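Local coordinates for serine-pyruvate aminotransferase (agxt) (PDB 3ZRP), which probably transfers amino groups between serine and pyruvate, and between alanine and glyoxylate, as a class-V aminotransferase dependent on pyridoxal 5'-phosphate, at residues 135-138 with 139-142; 292-295 with 296-299. All coordinates share one frame; numbering follows the deposited sequence. Where two conformers were deposited one is given.

Interaction 1 (135-138 with 139-142); sequences HVET and STGV. With PLP (pyridoxal-5'-phosphate), chain C.
A tight beta-hairpin with a G1 beta bulge joins E137 to G141 and V142, and it carries T138 into the pyridoxal phosphate site. E137 and V142 form an antiparallel hydrogen-bonded pair: E137 N gives a nearly straight bond to V142 O (2.9 Å, 163° at the hydrogen), whereas the return bond from V142 N is weak. Instead, E137 O is gripped at the turn by G141 N at 2.8 Å and by T140 N at 3.1 Å, the latter from above the carbonyl plane. Glycine suits position 141 because its phi is positive, at 68°. In the E137 side chain, CG lies anti to the backbone N (chi1 175°) and the chain bends at chi2, which brings OE2 to S139. There S139 OG, 2.7 Å from E137 OE2, and S139 N, at 3.2 Å, reach the oxygen from opposite faces of the carboxylate plane. F88 N and G89 N, at the start of helix 87-96, also bind this buried carboxylate and probably help to stabilise its negative charge. An alanine in place of E137 would remove the carboxylate and would probably leave S139 OG, S139 N and the amides of F88 and G89 without their acceptor, freeing the turn to shift against that helix. On the cofactor side, V136 O lies 3.4 Å from PLP C2A. T138 OG1 bonds S166 OG, which also bonds the cofactor, and makes a very short hydrogen bond (2.4 Å) to PLP O3, in which either oxygen could be the donor.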
loop_
_atom_site.group_PDB
_atom_site.type_symbol
_atom_site.label_atom_id
_atom_site.label_comp_id
_atom_site.label_asym_id
_atom_site.label_seq_id
_atom_site.Cartn_x
_atom_site.Cartn_y
_atom_site.Cartn_z
ATOM N N HIS A 135 7.708 -18.326 -9.947
ATOM C CA HIS A 135 9.100 -18.800 -9.791
ATOM C C HIS A 135 9.232 -19.772 -8.605
ATOM O O HIS A 135 9.697 -20.913 -8.757
ATOM C CB HIS A 135 10.084 -17.651 -9.710
ATOM C CG HIS A 135 11.501 -18.052 -9.973
ATOM N ND1 HIS A 135 12.520 -17.132 -10.092
ATOM C CD2 HIS A 135 12.057 -19.271 -10.214
ATOM C CE1 HIS A 135 13.649 -17.767 -10.366
ATOM N NE2 HIS A 135 13.395 -19.066 -10.439
ATOM N N VAL A 136 8.788 -19.340 -7.422
ATOM C CA VAL A 136 8.718 -20.244 -6.277
ATOM C C VAL A 136 7.301 -20.201 -5.734
ATOM O O VAL A 136 6.828 -19.133 -5.380
ATOM C CB VAL A 136 9.726 -19.824 -5.182
ATOM C CG1 VAL A 136 9.463 -20.586 -3.867
ATOM C CG2 VAL A 136 11.173 -20.017 -5.666
ATOM N N GLU A 137 6.634 -21.354 -5.727
ATOM C CA GLU A 137 5.325 -21.528 -5.127
ATOM C C GLU A 137 5.453 -21.720 -3.616
ATOM O O GLU A 137 5.793 -22.798 -3.117
ATOM C CB GLU A 137 4.588 -22.714 -5.777
ATOM C CG GLU A 137 3.251 -23.067 -5.161
ATOM C CD GLU A 137 2.310 -21.877 -5.071
ATOM O OE1 GLU A 137 1.979 -21.280 -6.129
ATOM O OE2 GLU A 137 1.885 -21.557 -3.936
ATOM N N THR A 138 5.148 -20.651 -2.890
ATOM C CA THR A 138 5.349 -20.555 -1.451
ATOM C C THR A 138 4.561 -21.602 -0.680
ATOM O O THR A 138 5.006 -22.037 0.371
ATOM C CB THR A 138 4.935 -19.137 -0.978
ATOM O OG1 THR A 138 5.582 -18.185 -1.813
ATOM C CG2 THR A 138 5.333 -18.879 0.511
ATOM N N SER A 139 3.420 -22.037 -1.216
ATOM C CA SER A 139 2.619 -23.038 -0.489
ATOM C C SER A 139 3.315 -24.414 -0.383
ATOM O O SER A 139 3.089 -25.143 0.578
ATOM C CB SER A 139 1.234 -23.209 -1.090
ATOM O OG SER A 139 1.349 -23.667 -2.417
ATOM N N THR A 140 4.168 -24.742 -1.345
ATOM C CA THR A 140 4.750 -26.096 -1.411
ATOM C C THR A 140 6.279 -26.085 -1.405
ATOM O O THR A 140 6.908 -27.136 -1.317
ATOM C CB THR A 140 4.302 -26.848 -2.687
ATOM O OG1 THR A 140 4.737 -26.129 -3.847
ATOM C CG2 THR A 140 2.782 -27.058 -2.744
ATOM N N GLY A 141 6.870 -24.897 -1.522
ATOM C CA GLY A 141 8.323 -24.742 -1.632
ATOM C C GLY A 141 8.885 -25.289 -2.933
ATOM O O GLY A 141 10.030 -25.703 -2.994
ATOM N N VAL A 142 8.078 -25.245 -3.992
ATOM C CA VAL A 142 8.441 -25.796 -5.296
ATOM C C VAL A 142 8.853 -24.686 -6.262
ATOM O O VAL A 142 8.099 -23.728 -6.481
ATOM C CB VAL A 142 7.256 -26.612 -5.867
ATOM C CG1 VAL A 142 7.449 -26.929 -7.331
ATOM C CG2 VAL A 142 7.070 -27.904 -5.069
HETATM N N1 PLP C . 3.059 -14.762 -4.718
HETATM C C2 PLP C . 3.827 -15.538 -3.880
HETATM C C2A PLP C . 4.670 -16.634 -4.478
HETATM C C3 PLP C . 3.840 -15.299 -2.488
HETATM O O3 PLP C . 4.562 -15.973 -1.759
HETATM C C4 PLP C . 3.072 -14.265 -1.942
HETATM C C4A PLP C . 3.138 -14.007 -0.432
HETATM C C5 PLP C . 2.278 -13.508 -2.831
HETATM C C6 PLP C . 2.295 -13.741 -4.222
HETATM C C5A PLP C . 1.397 -12.384 -2.374
HETATM O O4P PLP C . 2.112 -11.248 -1.880
HETATM P P PLP C . 1.464 -10.168 -0.918
HETATM O O1P PLP C . 2.609 -9.227 -0.707
HETATM O O2P PLP C . 1.104 -10.972 0.286
HETATM O O3P PLP C . 0.314 -9.641 -1.702
#

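Interaction 2 (292-295 with 296-299); sequences RRPE and SYSN
Two successive backbone bonds, from S296 N to R293 O (2.8 Å) and from Y297 N to P294 O (3.2 Å), wind residues 293-297 into a short 3-10 turn. Both donors stand above the plane of the carbonyl they meet. The hydroxyl of S296 strengthens the first link: S296 OG donates to R293 O at 2.7 Å, and it does so in the carbonyl plane, so one oxygen is held by the amide and the hydroxyl of the same residue. This needs OG between the backbone N and the carbonyl carbon (chi1 75°), a position a small serine accepts readily. A water that accepts from R293 N and donates to S296 OG links the two. The turn belongs to the connection between helix 264-284 and strand 301-305, and P294 suits its start, since its ring already fixes phi at a helical value and the N-H it lacks is not called on by the bonds of the turn. P294 also packs on Y297, the two side chains lying side by side and pointing the same way. In a CH-pi contact, P294 CA sits over the ring face of Y297, 3.5 Å from its centroid and 8° off the normal, while P294 CB touches Y297 CE2 at 3.7 Å. The tyrosine suits this partly exposed place by offering a broad face to the proline, and it also touches R279 of helix 264-284.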
loop_
_atom_site.group_PDB
_atom_site.type_symbol
_atom_site.label_atom_id
_atom_site.label_comp_id
_atom_site.label_asym_id
_atom_site.label_seq_id
_atom_site.Cartn_x
_atom_site.Cartn_y
_atom_site.Cartn_z
ATOM N N ARG A 292 7.784 -32.630 -4.449
ATOM C CA ARG A 292 7.903 -33.999 -4.960
ATOM C C ARG A 292 9.198 -34.268 -5.694
ATOM O O ARG A 292 9.736 -35.370 -5.635
ATOM C CB ARG A 292 6.712 -34.357 -5.860
ATOM C CG ARG A 292 5.341 -34.155 -5.238
ATOM C CD ARG A 292 4.976 -35.196 -4.162
ATOM N NE ARG A 292 5.669 -34.946 -2.898
ATOM C CZ ARG A 292 5.806 -35.832 -1.914
ATOM N NH1 ARG A 292 5.295 -37.058 -2.021
ATOM N NH2 ARG A 292 6.464 -35.488 -0.811
ATOM N N ARG A 293 9.690 -33.265 -6.396
ATOM C CA ARG A 293 10.829 -33.415 -7.282
ATOM C C ARG A 293 12.033 -32.586 -6.802
ATOM O O ARG A 293 11.972 -31.348 -6.778
ATOM C CB ARG A 293 10.416 -32.978 -8.689
ATOM C CG ARG A 293 9.314 -33.789 -9.323
ATOM C CD ARG A 293 9.879 -34.927 -10.136
ATOM N NE ARG A 293 8.816 -35.659 -10.814
ATOM C CZ ARG A 293 8.818 -35.980 -12.104
ATOM N NH1 ARG A 293 9.843 -35.655 -12.883
ATOM N NH2 ARG A 293 7.789 -36.641 -12.611
ATOM N N PRO A 294 13.149 -33.266 -6.445
ATOM C CA PRO A 294 14.321 -32.620 -5.827
ATOM C C PRO A 294 14.939 -31.472 -6.611
ATOM O O PRO A 294 15.459 -30.529 -6.009
ATOM C CB PRO A 294 15.336 -33.776 -5.698
ATOM C CG PRO A 294 14.494 -34.983 -5.606
ATOM C CD PRO A 294 13.345 -34.727 -6.557
ATOM N N GLU A 295 14.889 -31.546 -7.934
ATOM C CA GLU A 295 15.392 -30.471 -8.791
ATOM C C GLU A 295 14.602 -29.162 -8.594
ATOM O O GLU A 295 15.056 -28.097 -8.975
ATOM C CB GLU A 295 15.365 -30.896 -10.270
ATOM C CG GLU A 295 13.969 -31.038 -10.894
ATOM C CD GLU A 295 13.356 -32.415 -10.771
ATOM O OE1 GLU A 295 13.822 -33.239 -9.939
ATOM O OE2 GLU A 295 12.364 -32.680 -11.513
ATOM N N SER A 296 13.420 -29.257 -7.981
ATOM C CA SER A 296 12.586 -28.074 -7.758
ATOM C C SER A 296 12.546 -27.608 -6.282
ATOM O O SER A 296 11.747 -26.728 -5.948
ATOM C CB SER A 296 11.160 -28.329 -8.220
ATOM O OG SER A 296 10.483 -29.168 -7.300
ATOM N N TYR A 297 13.379 -28.203 -5.421
ATOM C CA TYR A 297 13.517 -27.755 -4.021
ATOM C C TYR A 297 13.929 -26.278 -3.981
ATOM O O TYR A 297 15.054 -25.922 -4.362
ATOM C CB TYR A 297 14.562 -28.611 -3.273
ATOM C CG TYR A 297 14.174 -30.052 -2.953
ATOM C CD1 TYR A 297 12.845 -30.455 -2.908
ATOM C CD2 TYR A 297 15.163 -31.004 -2.629
ATOM C CE1 TYR A 297 12.498 -31.781 -2.591
ATOM C CE2 TYR A 297 14.834 -32.326 -2.312
ATOM C CZ TYR A 297 13.507 -32.708 -2.284
ATOM O OH TYR A 297 13.171 -34.010 -1.959
ATOM N N SER A 298 13.009 -25.399 -3.589
ATOM C CA SER A 298 13.322 -23.967 -3.550
ATOM C C SER A 298 14.303 -23.673 -2.439
ATOM O O SER A 298 14.343 -24.364 -1.421
ATOM C CB SER A 298 12.071 -23.071 -3.370
ATOM O OG SER A 298 11.652 -23.035 -2.004
ATOM N N ASN A 299 15.076 -22.628 -2.661
ATOM C CA ASN A 299 16.042 -22.153 -1.691
ATOM C C ASN A 299 15.487 -21.086 -0.726
ATOM O O ASN A 299 16.246 -20.492 0.065
ATOM C CB ASN A 299 17.318 -21.723 -2.435
ATOM C CG ASN A 299 17.978 -22.910 -3.159
ATOM O OD1 ASN A 299 17.824 -24.072 -2.739
ATOM N ND2 ASN A 299 18.679 -22.628 -4.245
HETATM O O HOH W 1 8.351 -30.783 -7.341
#

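Interaction 1 comes first along the chain, in the hairpin of strands 136-137 and 142-143 that follows strand 128-134 of the seven-stranded sheet; interaction 2 comes much later, between helix 264-284 and strand 301-305. Their centres are nevertheless only 9 Å apart, and they touch. G141 O and S298 N, 3.1 Å apart, probably form a hydrogen bond, V136 CG1 packs on S298 CB at 3.6 Å, and V142 CG1 lies against S296 OG. R143, just past the hairpin turn, adds a bond to E295 O. The buried hairpin that reaches the cofactor is thus backed by a surface turn in which the side chain of S296 is about 14 Å from PLP.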